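Local coordinates for protein argonaute (Marinitoga piezophila, PDB 5I4A) that cleaves single-stranded DNA under the direction of short guide RNAs that carry a 5'-hydroxyl, with a preference for manganese as cofactor, at residues I446-S451 with V514-D519; C462-D467 with L623-K628; G520-D525 with L542-K547; E600-L605 with K618-L623. All coordinates share one frame; numbering follows the deposited sequence.

Contact 1: I446-S451 with V514-D519; sequences IGIDLS and VFILRD
Two neighbouring parallel strands inside the RNase H-like PIWI sheet, 446-451 and 514-519, carry two aspartates inferred to be catalytic, Asp449 toward and Asp519 at the C-terminal end of its strand. The segment axes approach to 4.7 Å, and Ile446, Gly447 and Ile448 pair with Ile516, Leu517 and Arg518. Four backbone hydrogen bonds alternate across the pair; Leu517 N to Ile446 O is almost straight (174°), whereas Ile448 N to Leu517 O bends to 138°. On the face shared by the isoleucines and Arg518, Ile448 and Ile516 lie side by side and point the same way, CG1 of Ile448 resting 3.9 Å from CG2 of Ile516. Arg518 starts with CG anti to the backbone N, then bends at chi2, which carries CD past Ile448 O and NH2 to within 3.3 Å of Leu450 CD2. Its NE donates to a water that also accepts from Leu450 N and donates to Asp519 O, tying the two strands together, and NH2 forms a salt bridge with Glu524, so NE and NH2 each have a partner. Beyond the last bridge, the carboxylates of Asp449 and Asp519 lie alongside each other with planes 87° apart; OD2 of Asp449 stands 3.8 Å from OD2 of Asp519. Such proximity of like charges would probably raise the affinity for a cation, consistent with both aspartates sharing an Mn(2+) site by similarity, as in the RNase H-type catalytic centre.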
loop_
_atom_site.group_PDB
_atom_site.type_symbol
_atom_site.label_atom_id
_atom_site.label_comp_id
_atom_site.label_asym_id
_atom_site.label_seq_id
_atom_site.Cartn_x
_atom_site.Cartn_y
_atom_site.Cartn_z
ATOM N N ILE A 446 17.538 -2.566 -2.165
ATOM C CA ILE A 446 16.738 -3.662 -2.694
ATOM C C ILE A 446 15.396 -3.669 -1.979
ATOM O O ILE A 446 15.341 -3.544 -0.750
ATOM C CB ILE A 446 17.462 -5.011 -2.519
ATOM C CG1 ILE A 446 18.742 -5.045 -3.360
ATOM C CG2 ILE A 446 16.550 -6.171 -2.885
ATOM C CD1 ILE A 446 19.623 -6.243 -3.077
ATOM N N GLY A 447 14.319 -3.807 -2.746
ATOM C CA GLY A 447 12.975 -3.940 -2.198
ATOM C C GLY A 447 12.446 -5.339 -2.457
ATOM O O GLY A 447 12.708 -5.921 -3.510
ATOM N N ILE A 448 11.700 -5.872 -1.491
ATOM C CA ILE A 448 11.209 -7.246 -1.538
ATOM C C ILE A 448 9.703 -7.239 -1.319
ATOM O O ILE A 448 9.231 -6.808 -0.261
ATOM C CB ILE A 448 11.887 -8.141 -0.487
ATOM C CG1 ILE A 448 13.410 -8.062 -0.604
ATOM C CG2 ILE A 448 11.406 -9.581 -0.629
ATOM C CD1 ILE A 448 13.941 -8.530 -1.931
ATOM N N ASP A 449 8.954 -7.738 -2.303
ATOM C CA ASP A 449 7.516 -7.965 -2.182
ATOM C C ASP A 449 7.277 -9.463 -2.317
ATOM O O ASP A 449 7.445 -10.029 -3.402
ATOM C CB ASP A 449 6.735 -7.182 -3.241
ATOM C CG ASP A 449 5.224 -7.223 -3.017
ATOM O OD1 ASP A 449 4.708 -8.227 -2.482
ATOM O OD2 ASP A 449 4.547 -6.241 -3.385
ATOM N N LEU A 450 6.874 -10.099 -1.218
ATOM C CA LEU A 450 6.686 -11.544 -1.182
ATOM C C LEU A 450 5.449 -11.857 -0.354
ATOM O O LEU A 450 5.397 -11.531 0.837
ATOM C CB LEU A 450 7.924 -12.241 -0.610
ATOM C CG LEU A 450 7.878 -13.760 -0.443
ATOM C CD1 LEU A 450 9.214 -14.383 -0.800
ATOM C CD2 LEU A 450 7.520 -14.091 0.980
ATOM N N SER A 451 4.463 -12.500 -0.977
ATOM C CA SER A 451 3.205 -12.830 -0.324
ATOM C C SER A 451 2.893 -14.311 -0.506
ATOM O O SER A 451 3.370 -14.961 -1.440
ATOM C CB SER A 451 2.049 -11.981 -0.868
ATOM O OG SER A 451 1.884 -12.174 -2.263
ATOM N N VAL A 514 24.279 -3.274 1.751
ATOM C CA VAL A 514 23.099 -3.760 1.043
ATOM C C VAL A 514 21.881 -3.540 1.930
ATOM O O VAL A 514 21.799 -4.099 3.031
ATOM C CB VAL A 514 23.227 -5.243 0.655
ATOM C CG1 VAL A 514 21.967 -5.716 -0.048
ATOM C CG2 VAL A 514 24.437 -5.456 -0.242
ATOM N N PHE A 515 20.941 -2.730 1.454
ATOM C CA PHE A 515 19.706 -2.439 2.168
ATOM C C PHE A 515 18.610 -3.350 1.631
ATOM O O PHE A 515 18.271 -3.285 0.445
ATOM C CB PHE A 515 19.307 -0.973 2.000
ATOM C CG PHE A 515 20.243 0.000 2.666
ATOM C CD1 PHE A 515 21.540 0.164 2.207
ATOM C CD2 PHE A 515 19.818 0.771 3.734
ATOM C CE1 PHE A 515 22.399 1.060 2.813
ATOM C CE2 PHE A 515 20.674 1.672 4.341
ATOM C CZ PHE A 515 21.966 1.815 3.880
ATOM N N ILE A 516 18.061 -4.195 2.498
ATOM C CA ILE A 516 16.975 -5.098 2.136
ATOM C C ILE A 516 15.719 -4.571 2.817
ATOM O O ILE A 516 15.546 -4.715 4.033
ATOM C CB ILE A 516 17.264 -6.552 2.532
ATOM C CG1 ILE A 516 18.491 -7.081 1.788
ATOM C CG2 ILE A 516 16.059 -7.433 2.244
ATOM C CD1 ILE A 516 19.795 -6.882 2.539
ATOM N N LEU A 517 14.844 -3.953 2.032
ATOM C CA LEU A 517 13.594 -3.403 2.530
ATOM C C LEU A 517 12.466 -4.367 2.182
ATOM O O LEU A 517 12.297 -4.740 1.017
ATOM C CB LEU A 517 13.331 -2.023 1.930
ATOM C CG LEU A 517 14.568 -1.157 1.663
ATOM C CD1 LEU A 517 14.168 0.153 1.005
ATOM C CD2 LEU A 517 15.363 -0.896 2.936
ATOM N N ARG A 518 11.708 -4.774 3.194
ATOM C CA ARG A 518 10.681 -5.795 3.053
ATOM C C ARG A 518 9.301 -5.176 3.223
ATOM O O ARG A 518 9.068 -4.409 4.163
ATOM C CB ARG A 518 10.894 -6.911 4.079
ATOM C CG ARG A 518 9.788 -7.948 4.145
ATOM C CD ARG A 518 9.694 -8.768 2.869
ATOM N NE ARG A 518 8.757 -9.878 3.026
ATOM C CZ ARG A 518 9.116 -11.126 3.310
ATOM N NH1 ARG A 518 10.398 -11.433 3.458
ATOM N NH2 ARG A 518 8.192 -12.066 3.442
ATOM N N ASP A 519 8.391 -5.509 2.310
ATOM C CA ASP A 519 6.989 -5.115 2.426
ATOM C C ASP A 519 6.349 -5.964 3.513
ATOM O O ASP A 519 5.954 -7.108 3.281
ATOM C CB ASP A 519 6.277 -5.284 1.088
ATOM C CG ASP A 519 4.800 -4.930 1.156
ATOM O OD1 ASP A 519 4.376 -4.279 2.136
ATOM O OD2 ASP A 519 4.061 -5.296 0.219
HETATM O O HOH W 1 6.491 -8.734 1.436
HETATM O O HOH W 2 3.843 -8.767 1.556
#

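Contact 2: C462-D467 with L623-K628; sequences CIAAVD and LHIANK
Strand 462-466 and helix 623-628 run nearly antiparallel, with 150° between their directions, and their axes approach to 7.0 Å, a short separation that small side chains at the interface permit. Alternation along the strand sends the CB atoms of Cys462, Ala464 and Val466 toward the helix, while Ile463 and Ala465 point away, toward helix 485-507. Ala464 sits at the middle: its CB is 3.7 Å from CG2 of Ile625 and 4.4 Å from CB of Ala626. Ile625 divides its branches between two strand residues. CG2, anti to the backbone N, meets the alanine methyl, whereas CG1, anti to the carbonyl carbon (chi1 -59°), continues through an extended chi2 and brings CD1 to 3.8 Å from CG1 of Val466, the two side chains crossing obliquely. At the other end, Cys462 has SG anti to its backbone N (chi1 175°), which places the sulfur over the Ala626 backbone, 3.6 Å from Ala626 O. All five touching residues are buried. One residue beyond Ala626 comes Asn627, inferred to be an active-site residue and an Mn(2+) ligand; the helix that bears it is thus laid against the sheet by apolar contacts, as in the RNase H fold of PIWI domains.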
loop_
_atom_site.group_PDB
_atom_site.type_symbol
_atom_site.label_atom_id
_atom_site.label_comp_id
_atom_site.label_asym_id
_atom_site.label_seq_id
_atom_site.Cartn_x
_atom_site.Cartn_y
_atom_site.Cartn_z
ATOM N N CYS A 462 8.566 -10.728 -5.867
ATOM C CA CYS A 462 9.117 -9.718 -6.763
ATOM C C CYS A 462 10.156 -8.904 -6.003
ATOM O O CYS A 462 9.914 -8.508 -4.858
ATOM C CB CYS A 462 8.022 -8.801 -7.320
ATOM S SG CYS A 462 8.660 -7.436 -8.330
ATOM N N ILE A 463 11.311 -8.673 -6.631
ATOM C CA ILE A 463 12.385 -7.891 -6.034
ATOM C C ILE A 463 12.799 -6.788 -7.002
ATOM O O ILE A 463 12.655 -6.916 -8.221
ATOM C CB ILE A 463 13.604 -8.766 -5.647
ATOM C CG1 ILE A 463 14.499 -9.044 -6.857
ATOM C CG2 ILE A 463 13.149 -10.082 -5.030
ATOM C CD1 ILE A 463 15.833 -8.320 -6.811
ATOM N N ALA A 464 13.324 -5.698 -6.444
ATOM C CA ALA A 464 13.759 -4.553 -7.230
ATOM C C ALA A 464 14.963 -3.916 -6.553
ATOM O O ALA A 464 14.939 -3.675 -5.342
ATOM C CB ALA A 464 12.634 -3.523 -7.381
ATOM N N ALA A 465 16.007 -3.641 -7.335
ATOM C CA ALA A 465 17.231 -3.030 -6.834
ATOM C C ALA A 465 17.498 -1.724 -7.569
ATOM O O ALA A 465 17.302 -1.634 -8.786
ATOM C CB ALA A 465 18.426 -3.978 -6.995
ATOM N N VAL A 466 17.938 -0.706 -6.822
ATOM C CA VAL A 466 18.254 0.604 -7.381
ATOM C C VAL A 466 19.537 1.122 -6.743
ATOM O O VAL A 466 19.982 0.635 -5.701
ATOM C CB VAL A 466 17.121 1.640 -7.175
ATOM C CG1 VAL A 466 15.770 1.085 -7.621
ATOM C CG2 VAL A 466 17.072 2.096 -5.725
ATOM N N ASP A 467 20.125 2.136 -7.378
ATOM C CA ASP A 467 21.320 2.779 -6.854
ATOM C C ASP A 467 20.948 4.102 -6.185
ATOM O O ASP A 467 19.770 4.449 -6.044
ATOM C CB ASP A 467 22.372 2.953 -7.963
ATOM C CG ASP A 467 21.948 3.926 -9.065
ATOM O OD1 ASP A 467 21.036 4.755 -8.866
ATOM O OD2 ASP A 467 22.565 3.871 -10.151
ATOM N N LEU A 623 10.920 -0.489 -2.992
ATOM C CA LEU A 623 9.675 -1.118 -2.557
ATOM C C LEU A 623 8.504 -0.678 -3.419
ATOM O O LEU A 623 7.615 -1.483 -3.725
ATOM C CB LEU A 623 9.399 -0.789 -1.091
ATOM C CG LEU A 623 9.988 -1.717 -0.034
ATOM C CD1 LEU A 623 9.340 -1.419 1.298
ATOM C CD2 LEU A 623 9.779 -3.170 -0.422
ATOM N N HIS A 624 8.471 0.601 -3.798
ATOM C CA HIS A 624 7.438 1.078 -4.712
ATOM C C HIS A 624 7.442 0.277 -6.007
ATOM O O HIS A 624 6.384 -0.120 -6.509
ATOM C CB HIS A 624 7.644 2.562 -5.001
ATOM C CG HIS A 624 6.689 3.118 -6.009
ATOM N ND1 HIS A 624 5.448 3.610 -5.667
ATOM C CD2 HIS A 624 6.788 3.247 -7.353
ATOM C CE1 HIS A 624 4.825 4.024 -6.755
ATOM N NE2 HIS A 624 5.617 3.815 -7.793
ATOM N N ILE A 625 8.629 0.019 -6.555
ATOM C CA ILE A 625 8.734 -0.772 -7.777
ATOM C C ILE A 625 8.262 -2.199 -7.531
ATOM O O ILE A 625 7.472 -2.753 -8.306
ATOM C CB ILE A 625 10.179 -0.743 -8.305
ATOM C CG1 ILE A 625 10.620 0.693 -8.599
ATOM C CG2 ILE A 625 10.301 -1.608 -9.540
ATOM C CD1 ILE A 625 12.124 0.881 -8.584
ATOM N N ALA A 626 8.739 -2.813 -6.445
ATOM C CA ALA A 626 8.406 -4.207 -6.170
ATOM C C ALA A 626 6.904 -4.399 -6.007
ATOM O O ALA A 626 6.333 -5.359 -6.539
ATOM C CB ALA A 626 9.149 -4.691 -4.925
ATOM N N ASN A 627 6.244 -3.498 -5.275
ATOM C CA ASN A 627 4.792 -3.577 -5.155
ATOM C C ASN A 627 4.118 -3.424 -6.514
ATOM O O ASN A 627 3.201 -4.183 -6.850
ATOM C CB ASN A 627 4.273 -2.512 -4.187
ATOM C CG ASN A 627 4.592 -2.827 -2.733
ATOM O OD1 ASN A 627 5.047 -3.924 -2.406
ATOM N ND2 ASN A 627 4.336 -1.868 -1.854
ATOM N N LYS A 628 4.568 -2.452 -7.314
ATOM C CA LYS A 628 3.915 -2.172 -8.589
ATOM C C LYS A 628 4.103 -3.314 -9.581
ATOM O O LYS A 628 3.150 -3.718 -10.258
ATOM C CB LYS A 628 4.443 -0.863 -9.178
ATOM C CG LYS A 628 3.676 0.373 -8.739
ATOM C CD LYS A 628 2.232 0.305 -9.203
ATOM C CE LYS A 628 1.461 1.562 -8.833
ATOM N NZ LYS A 628 1.733 2.685 -9.770
#

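Contact 3: G520-D525 with L542-K547; sequences GRFIED and LVEVNK. With nucleotides of chain B.
Glu544 is the hub of this contact between the loop 520-525 and strand 542-546. Its OE2 accepts a hydrogen bond from Phe522 N at 2.8 Å, the donor lying above the carboxylate plane, 43° out of it. The side chain is extended beyond CG, so the carboxylate lies against the loop backbone at Arg521, with Glu544 OE2 3.3 Å from Arg521 CA. Phe522 crosses Glu544 obliquely, yet its ring is nearly coplanar with the carboxylate, 17° between the planes; Glu544 CG meets the ring edge 3.5 Å from Phe522 CD1. Farther along the ring, CE1 is 4.2 Å from Leu542 CB. A second hydrogen bond, Gly520 N to Val545 O at 2.7 Å, anchors the beginning of the loop. Gly520 has a positive phi (95°), a backbone conformation in which a side chain would collide with the preceding carbonyl oxygen.

Arg521 leads away from the strand: CG occupies the crowded position between backbone N and carbonyl carbon, the chain then extends to NE, and NH2 makes a very short hydrogen bond, 2.5 Å, to OP1 of C12 of chain B, the guide RNA, while NH1 forms a salt bridge with a further phosphate of the RNA. Outward of this shell, Leu587 of strand 582-589, Ile516 of strand 513-519 and Ile529 of helix 526-532 pack on Phe522. The loop itself joins strand 513-519 to helix 526-532, beside strand 539-546.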
loop_
_atom_site.group_PDB
_atom_site.type_symbol
_atom_site.label_atom_id
_atom_site.label_comp_id
_atom_site.label_asym_id
_atom_site.label_seq_id
_atom_site.Cartn_x
_atom_site.Cartn_y
_atom_site.Cartn_z
ATOM N N GLY A 520 6.247 -5.403 4.709
ATOM C CA GLY A 520 5.789 -6.146 5.861
ATOM C C GLY A 520 6.943 -6.701 6.669
ATOM O O GLY A 520 8.072 -6.205 6.631
ATOM N N ARG A 521 6.646 -7.764 7.407
ATOM C CA ARG A 521 7.610 -8.371 8.310
ATOM C C ARG A 521 8.182 -9.650 7.707
ATOM O O ARG A 521 7.490 -10.380 6.987
ATOM C CB ARG A 521 6.972 -8.666 9.667
ATOM C CG ARG A 521 5.657 -9.428 9.611
ATOM C CD ARG A 521 4.938 -9.350 10.954
ATOM N NE ARG A 521 3.914 -10.382 11.108
ATOM C CZ ARG A 521 2.620 -10.203 10.860
ATOM N NH1 ARG A 521 2.176 -9.025 10.440
ATOM N NH2 ARG A 521 1.768 -11.204 11.032
ATOM N N PHE A 522 9.460 -9.904 7.993
ATOM C CA PHE A 522 10.110 -11.146 7.593
ATOM C C PHE A 522 9.474 -12.304 8.353
ATOM O O PHE A 522 9.640 -12.422 9.572
ATOM C CB PHE A 522 11.607 -11.089 7.880
ATOM C CG PHE A 522 12.377 -10.154 6.981
ATOM C CD1 PHE A 522 12.485 -8.806 7.284
ATOM C CD2 PHE A 522 13.026 -10.631 5.853
ATOM C CE1 PHE A 522 13.208 -7.949 6.474
ATOM C CE2 PHE A 522 13.750 -9.778 5.033
ATOM C CZ PHE A 522 13.841 -8.434 5.345
ATOM N N ILE A 523 8.744 -13.160 7.641
ATOM C CA ILE A 523 8.172 -14.372 8.214
ATOM C C ILE A 523 8.900 -15.622 7.740
ATOM O O ILE A 523 8.615 -16.726 8.225
ATOM C CB ILE A 523 6.657 -14.442 7.924
ATOM C CG1 ILE A 523 5.987 -13.193 8.494
ATOM C CG2 ILE A 523 5.983 -15.640 8.581
ATOM C CD1 ILE A 523 6.272 -12.989 9.979
ATOM N N GLU A 524 9.879 -15.474 6.855
ATOM C CA GLU A 524 10.680 -16.597 6.398
ATOM C C GLU A 524 11.725 -16.953 7.453
ATOM O O GLU A 524 11.849 -16.298 8.493
ATOM C CB GLU A 524 11.333 -16.272 5.055
ATOM C CG GLU A 524 10.356 -16.116 3.891
ATOM C CD GLU A 524 9.405 -14.944 4.065
ATOM O OE1 GLU A 524 9.803 -13.940 4.695
ATOM O OE2 GLU A 524 8.252 -15.034 3.598
ATOM N N ASP A 525 12.486 -18.011 7.189
ATOM C CA ASP A 525 13.576 -18.416 8.075
ATOM C C ASP A 525 14.643 -17.330 8.045
ATOM O O ASP A 525 15.442 -17.256 7.111
ATOM C CB ASP A 525 14.139 -19.764 7.642
ATOM C CG ASP A 525 14.837 -20.496 8.770
ATOM O OD1 ASP A 525 15.407 -19.826 9.657
ATOM O OD2 ASP A 525 14.810 -21.745 8.769
ATOM N N LEU A 542 18.563 -5.372 7.514
ATOM C CA LEU A 542 17.253 -5.954 7.243
ATOM C C LEU A 542 16.187 -5.024 7.800
ATOM O O LEU A 542 16.187 -4.722 8.998
ATOM C CB LEU A 542 17.134 -7.350 7.851
ATOM C CG LEU A 542 18.135 -8.338 7.256
ATOM C CD1 LEU A 542 17.823 -9.765 7.685
ATOM C CD2 LEU A 542 18.133 -8.202 5.743
ATOM N N VAL A 543 15.285 -4.575 6.932
ATOM C CA VAL A 543 14.333 -3.521 7.255
ATOM C C VAL A 543 12.927 -4.015 6.956
ATOM O O VAL A 543 12.659 -4.523 5.860
ATOM C CB VAL A 543 14.630 -2.232 6.468
ATOM C CG1 VAL A 543 13.638 -1.154 6.840
ATOM C CG2 VAL A 543 16.058 -1.767 6.717
ATOM N N GLU A 544 12.029 -3.864 7.927
ATOM C CA GLU A 544 10.616 -4.168 7.748
ATOM C C GLU A 544 9.857 -2.857 7.591
ATOM O O GLU A 544 9.957 -1.970 8.447
ATOM C CB GLU A 544 10.068 -4.968 8.928
ATOM C CG GLU A 544 10.662 -6.355 9.061
ATOM C CD GLU A 544 10.095 -7.117 10.240
ATOM O OE1 GLU A 544 9.512 -6.474 11.140
ATOM O OE2 GLU A 544 10.224 -8.360 10.262
ATOM N N VAL A 545 9.107 -2.739 6.500
ATOM C CA VAL A 545 8.349 -1.538 6.177
ATOM C C VAL A 545 6.866 -1.878 6.217
ATOM O O VAL A 545 6.422 -2.826 5.558
ATOM C CB VAL A 545 8.748 -0.974 4.802
ATOM C CG1 VAL A 545 7.950 0.273 4.487
ATOM C CG2 VAL A 545 10.241 -0.680 4.761
ATOM N N ASN A 546 6.104 -1.106 6.985
ATOM C CA ASN A 546 4.661 -1.295 7.115
ATOM C C ASN A 546 3.978 -0.029 6.608
ATOM O O ASN A 546 3.888 0.970 7.328
ATOM C CB ASN A 546 4.274 -1.604 8.560
ATOM C CG ASN A 546 2.787 -1.887 8.723
ATOM O OD1 ASN A 546 2.044 -1.960 7.745
ATOM N ND2 ASN A 546 2.349 -2.054 9.965
ATOM N N LYS A 547 3.490 -0.077 5.368
ATOM C CA LYS A 547 2.763 1.050 4.800
ATOM C C LYS A 547 1.395 1.243 5.439
ATOM O O LYS A 547 0.745 2.260 5.178
ATOM C CB LYS A 547 2.600 0.859 3.293
ATOM C CG LYS A 547 1.571 -0.193 2.918
ATOM C CD LYS A 547 2.137 -1.182 1.915
ATOM C CE LYS A 547 1.042 -2.043 1.308
ATOM N NZ LYS A 547 1.587 -2.930 0.246
ATOM P P C B 12 0.914 -13.768 12.794
ATOM O OP1 C B 12 1.990 -12.762 12.949
ATOM O OP2 C B 12 1.060 -14.807 11.754
ATOM O "O5'" C B 12 0.683 -14.536 14.179
#

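Contact 4: E600-L605 with K618-L623; sequences EQIYLL and KLPYPL. With nucleotides of chain B.
In the PIWI domain's RNase H-like fold, helix 595-605 packs here against the loop that leads into helix 621-631. Along 600-605 the first residue to take part is Ile602, whose CG2 approaches CG of Pro620 at 4.3 Å; its side chain also touches Val584 of strand 582-589. One turn later Leu605 makes the largest single contribution. Its CB points toward the other segment and lies 3.7 Å from CB of Pro620, the two side chains crossing at about a right angle. With CG anti to the carbonyl carbon (chi1 -78°) and chi2 extended, CD1 reaches onward to CG of Pro622 at 4.2 Å, so one leucine spans both prolines. Leu517 of strand 513-519 touches Leu605, Pro620 and Pro622 alike, joining this pair of elements to the central sheet. Pro620 is the N-cap of helix 621-631, and the first amide of that helix is taken up by the neighbouring segment: Tyr621 N donates to Leu605 O at 3.0 Å, 151° at the hydrogen, arriving 64° above the carbonyl plane.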
loop_
_atom_site.group_PDB
_atom_site.type_symbol
_atom_site.label_atom_id
_atom_site.label_comp_id
_atom_site.label_asym_id
_atom_site.label_seq_id
_atom_site.Cartn_x
_atom_site.Cartn_y
_atom_site.Cartn_z
ATOM N N GLU A 600 17.200 7.711 7.626
ATOM C CA GLU A 600 17.207 8.867 6.738
ATOM C C GLU A 600 17.378 8.444 5.285
ATOM O O GLU A 600 16.762 9.030 4.387
ATOM C CB GLU A 600 18.306 9.846 7.150
ATOM C CG GLU A 600 18.363 11.110 6.300
ATOM C CD GLU A 600 19.665 11.860 6.459
ATOM O OE1 GLU A 600 19.623 13.107 6.550
ATOM O OE2 GLU A 600 20.726 11.199 6.490
ATOM N N GLN A 601 18.205 7.424 5.030
ATOM C CA GLN A 601 18.385 6.963 3.657
ATOM C C GLN A 601 17.117 6.307 3.128
ATOM O O GLN A 601 16.783 6.453 1.949
ATOM C CB GLN A 601 19.564 5.996 3.567
ATOM C CG GLN A 601 20.919 6.672 3.593
ATOM C CD GLN A 601 22.056 5.678 3.521
ATOM O OE1 GLN A 601 22.027 4.743 2.724
ATOM N NE2 GLN A 601 23.061 5.867 4.366
ATOM N N ILE A 602 16.396 5.584 3.988
ATOM C CA ILE A 602 15.148 4.955 3.565
ATOM C C ILE A 602 14.120 6.017 3.203
ATOM O O ILE A 602 13.380 5.880 2.220
ATOM C CB ILE A 602 14.634 4.003 4.661
ATOM C CG1 ILE A 602 15.565 2.792 4.783
ATOM C CG2 ILE A 602 13.204 3.565 4.374
ATOM C CD1 ILE A 602 15.287 1.933 5.976
ATOM N N TYR A 603 14.067 7.101 3.979
ATOM C CA TYR A 603 13.154 8.193 3.655
ATOM C C TYR A 603 13.559 8.885 2.360
ATOM O O TYR A 603 12.705 9.196 1.522
ATOM C CB TYR A 603 13.101 9.198 4.804
ATOM C CG TYR A 603 12.142 10.338 4.550
ATOM C CD1 TYR A 603 10.775 10.168 4.719
ATOM C CD2 TYR A 603 12.601 11.578 4.136
ATOM C CE1 TYR A 603 9.893 11.202 4.485
ATOM C CE2 TYR A 603 11.726 12.621 3.898
ATOM C CZ TYR A 603 10.373 12.427 4.077
ATOM O OH TYR A 603 9.492 13.456 3.845
ATOM N N LEU A 604 14.856 9.143 2.182
ATOM C CA LEU A 604 15.321 9.756 0.942
ATOM C C LEU A 604 15.003 8.880 -0.261
ATOM O O LEU A 604 14.783 9.396 -1.361
ATOM C CB LEU A 604 16.825 10.029 1.012
ATOM C CG LEU A 604 17.318 11.082 2.011
ATOM C CD1 LEU A 604 18.812 10.952 2.227
ATOM C CD2 LEU A 604 16.968 12.489 1.543
ATOM N N LEU A 605 14.955 7.559 -0.069
ATOM C CA LEU A 605 14.599 6.663 -1.164
ATOM C C LEU A 605 13.195 6.930 -1.694
ATOM O O LEU A 605 12.898 6.597 -2.848
ATOM C CB LEU A 605 14.717 5.206 -0.720
ATOM C CG LEU A 605 16.139 4.641 -0.668
ATOM C CD1 LEU A 605 16.116 3.204 -0.180
ATOM C CD2 LEU A 605 16.787 4.743 -2.040
ATOM N N LYS A 618 5.325 7.496 -1.750
ATOM C CA LYS A 618 5.138 7.295 -0.318
ATOM C C LYS A 618 6.076 6.250 0.265
ATOM O O LYS A 618 6.493 6.382 1.421
ATOM C CB LYS A 618 3.688 6.890 -0.030
ATOM C CG LYS A 618 2.690 8.009 -0.273
ATOM C CD LYS A 618 1.325 7.476 -0.661
ATOM C CE LYS A 618 0.384 8.622 -0.998
ATOM N NZ LYS A 618 -0.742 8.194 -1.875
ATOM N N LEU A 619 6.427 5.237 -0.506
ATOM C CA LEU A 619 7.320 4.170 -0.097
ATOM C C LEU A 619 8.693 4.358 -0.730
ATOM O O LEU A 619 8.828 5.045 -1.748
ATOM C CB LEU A 619 6.745 2.809 -0.508
ATOM C CG LEU A 619 5.391 2.482 0.124
ATOM C CD1 LEU A 619 4.776 1.235 -0.495
ATOM C CD2 LEU A 619 5.544 2.321 1.626
ATOM N N PRO A 620 9.742 3.770 -0.149
ATOM C CA PRO A 620 11.055 3.818 -0.798
ATOM C C PRO A 620 10.965 3.237 -2.198
ATOM O O PRO A 620 10.262 2.253 -2.432
ATOM C CB PRO A 620 11.944 2.967 0.119
ATOM C CG PRO A 620 10.996 2.153 0.940
ATOM C CD PRO A 620 9.782 3.007 1.111
ATOM N N TYR A 621 11.666 3.878 -3.131
ATOM C CA TYR A 621 11.530 3.545 -4.548
ATOM C C TYR A 621 11.696 2.059 -4.852
ATOM O O TYR A 621 10.862 1.519 -5.598
ATOM C CB TYR A 621 12.518 4.400 -5.356
ATOM C CG TYR A 621 12.267 4.427 -6.849
ATOM C CD1 TYR A 621 10.979 4.550 -7.361
ATOM C CD2 TYR A 621 13.323 4.353 -7.746
ATOM C CE1 TYR A 621 10.755 4.580 -8.726
ATOM C CE2 TYR A 621 13.110 4.385 -9.107
ATOM C CZ TYR A 621 11.826 4.500 -9.594
ATOM O OH TYR A 621 11.622 4.531 -10.954
ATOM N N PRO A 622 12.695 1.340 -4.318
ATOM C CA PRO A 622 12.745 -0.111 -4.583
ATOM C C PRO A 622 11.493 -0.851 -4.142
ATOM O O PRO A 622 11.037 -1.759 -4.849
ATOM C CB PRO A 622 13.989 -0.566 -3.805
ATOM C CG PRO A 622 14.270 0.523 -2.827
ATOM C CD PRO A 622 13.849 1.779 -3.513
ATOM N N LEU A 623 10.920 -0.489 -2.992
ATOM C CA LEU A 623 9.675 -1.118 -2.557
ATOM C C LEU A 623 8.504 -0.678 -3.419
ATOM O O LEU A 623 7.615 -1.483 -3.725
ATOM C CB LEU A 623 9.399 -0.789 -1.091
ATOM C CG LEU A 623 9.988 -1.717 -0.034
ATOM C CD1 LEU A 623 9.340 -1.419 1.298
ATOM C CD2 LEU A 623 9.779 -3.170 -0.422
ATOM P P C B 5 -2.234 7.079 -4.880
ATOM O OP1 C B 5 -1.733 6.824 -3.506
ATOM O OP2 C B 5 -1.807 6.185 -5.985
ATOM O "O5'" C B 5 -3.829 7.079 -4.835
ATOM C "C5'" C B 5 -4.544 7.959 -3.976
ATOM C "C4'" C B 5 -5.983 8.101 -4.409
ATOM O "O4'" C B 5 -6.036 8.487 -5.802
ATOM C "C3'" C B 5 -6.820 6.835 -4.325
ATOM O "O3'" C B 5 -7.384 6.681 -3.034
ATOM C "C2'" C B 5 -7.880 7.024 -5.411
ATOM O "O2'" C B 5 -9.006 7.723 -4.902
ATOM C "C1'" C B 5 -7.162 7.920 -6.427
ATOM N N1 C B 5 -6.724 7.218 -7.657
ATOM C C2 C B 5 -7.658 6.950 -8.664
ATOM O O2 C B 5 -8.842 7.277 -8.492
ATOM N N3 C B 5 -7.253 6.330 -9.799
ATOM C C4 C B 5 -5.972 5.990 -9.956
ATOM N N4 C B 5 -5.622 5.381 -11.093
ATOM C C5 C B 5 -4.997 6.262 -8.954
ATOM C C6 C B 5 -5.411 6.876 -7.837
#

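All four contacts lie in the PIWI domain, their centres 8 to 15 Å apart. Contacts 1, 2 and 3 share one mixed sheet, in which strands 458-466, 443-452, 513-519 and 539-546 follow side by side; contacts 2 and 4 share helix 621-631 and overlap at Leu623. Along the chain, contact 1 closes before contacts 3 and 4 open, its segments alternate with those of contact 2, and contacts 3 and 4 are both nested within the loop that contact 2 closes. Residues distant in sequence are thereby gathered: Asp449 and Asp519 from contact 1 meet Asn627 from contact 2, while contact 3 extends from this probable metal site to the guide RNA.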